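Local coordinates for MFP2b (Ascaris suum, PDB 2BJR), which probably enhances the polymerisation of major sperm protein (MSP) that drives amoeboid motility of nematode sperm, and binds a zinc ion, at residues Pro24-Ala27 with Met33-Ala36. Residues are numbered along the deposited sequence; the frame is centred on the assembly and turned at random.
Sequences PVKA and MYVA
Lys-26 faces Tyr-34 in the bond pattern of a non-hydrogen-bonded antiparallel pair, framed by two backbone bonds: Val-35 N gives a nearly straight bond to Val-25 O (3.1 Å, 169° at the hydrogen), while Ala-27 N reaches Met-33 O at 2.8 Å with a more bent geometry. Tyr-34 is the side chain to follow. Its CB lies 3.6 Å from Val-25 O, and with CG set beside the backbone N (chi1 -53°) the ring runs out alongside Pro-24 and Lys-26. CD2 meets Pro-24 CB at 3.8 Å. At CE2, Pro-24 CG and Lys-26 CG both approach obliquely, each at 3.7 Å. Farther out, CZ and OH pass Lys-26 CE, with OH to CE 3.7 Å. The hydroxyl ends in a hydrogen bond to Asp-197 of strand 194-199, in the second motility-protein region. Tyrosine suits this buried place, pairing an apolar flank with a polar tip; lysine lends methylenes to the ring and delivers NZ to Gln-31 O and Gln-270 OE1. The rigid proline ring adds a compact apolar neighbour. Small Ala-27 fits beside Met-33, a selenomethionine here, with CB 4.1 Å from CG. The segments run 108° apart, making this one isolated antiparallel beta bridge from a loop to the start of strand 34-40, an inner strand of a six-stranded antiparallel sheet, beside strand 76-81, where the backbones of Val-25 and Val-35 both bond to Leu-80.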
loop_
_atom_site.group_PDB
_atom_site.type_symbol
_atom_site.label_atom_id
_atom_site.label_comp_id
_atom_site.label_asym_id
_atom_site.label_seq_id
_atom_site.Cartn_x
_atom_site.Cartn_y
_atom_site.Cartn_z
ATOM N N PRO A 24 0.189 3.895 9.133
ATOM C CA PRO A 24 -0.552 2.652 9.391
ATOM C C PRO A 24 0.226 1.418 8.906
ATOM O O PRO A 24 1.066 1.536 7.985
ATOM C CB PRO A 24 -1.847 2.879 8.616
ATOM C CG PRO A 24 -1.366 3.656 7.435
ATOM C CD PRO A 24 -0.409 4.669 8.047
ATOM N N VAL A 25 0.032 0.271 9.526
ATOM C CA VAL A 25 0.802 -0.892 9.175
ATOM C C VAL A 25 0.001 -1.696 8.152
ATOM O O VAL A 25 -1.122 -2.125 8.427
ATOM C CB VAL A 25 1.160 -1.716 10.386
ATOM C CG1 VAL A 25 1.810 -3.066 9.977
ATOM C CG2 VAL A 25 2.078 -0.918 11.327
ATOM N N LYS A 26 0.582 -1.889 6.964
ATOM C CA LYS A 26 -0.034 -2.764 5.953
ATOM C C LYS A 26 0.107 -4.230 6.206
ATOM O O LYS A 26 1.107 -4.674 6.729
ATOM C CB LYS A 26 0.619 -2.477 4.583
ATOM C CG LYS A 26 0.553 -1.029 4.269
ATOM C CD LYS A 26 0.952 -0.800 2.851
ATOM C CE LYS A 26 -0.190 -0.424 1.965
ATOM N NZ LYS A 26 0.377 -0.108 0.613
ATOM N N ALA A 27 -0.905 -5.028 5.845
ATOM C CA ALA A 27 -0.695 -6.466 5.695
ATOM C C ALA A 27 0.427 -6.704 4.697
ATOM O O ALA A 27 0.436 -6.071 3.650
ATOM C CB ALA A 27 -1.917 -7.096 5.224
HETATM N N MSE A 33 -4.561 -2.905 2.287
HETATM C CA MSE A 33 -5.095 -3.734 3.364
HETATM C C MSE A 33 -4.226 -3.454 4.585
HETATM O O MSE A 33 -3.020 -3.688 4.532
HETATM C CB MSE A 33 -5.066 -5.216 2.984
HETATM C CG MSE A 33 -5.727 -6.117 3.989
HETATM SE SE MSE A 33 -5.778 -7.955 3.305
HETATM C CE MSE A 33 -6.969 -7.557 1.724
ATOM N N TYR A 34 -4.851 -2.991 5.693
ATOM C CA TYR A 34 -4.144 -2.540 6.888
ATOM C C TYR A 34 -4.671 -3.286 8.122
ATOM O O TYR A 34 -5.841 -3.638 8.176
ATOM C CB TYR A 34 -4.273 -1.024 7.090
ATOM C CG TYR A 34 -3.871 -0.191 5.889
ATOM C CD1 TYR A 34 -4.740 0.017 4.824
ATOM C CD2 TYR A 34 -2.645 0.449 5.853
ATOM C CE1 TYR A 34 -4.364 0.774 3.725
ATOM C CE2 TYR A 34 -2.284 1.217 4.783
ATOM C CZ TYR A 34 -3.123 1.389 3.746
ATOM O OH TYR A 34 -2.730 2.215 2.741
ATOM N N VAL A 35 -3.785 -3.467 9.100
ATOM C CA VAL A 35 -4.085 -4.189 10.321
ATOM C C VAL A 35 -4.992 -3.318 11.189
ATOM O O VAL A 35 -4.628 -2.183 11.574
ATOM C CB VAL A 35 -2.775 -4.602 11.096
ATOM C CG1 VAL A 35 -3.133 -5.450 12.274
ATOM C CG2 VAL A 35 -1.846 -5.372 10.176
ATOM N N ALA A 36 -6.140 -3.881 11.569
ATOM C CA ALA A 36 -7.169 -3.149 12.294
ATOM C C ALA A 36 -7.685 -3.919 13.475
ATOM O O ALA A 36 -7.518 -5.132 13.592
ATOM C CB ALA A 36 -8.311 -2.764 11.406
#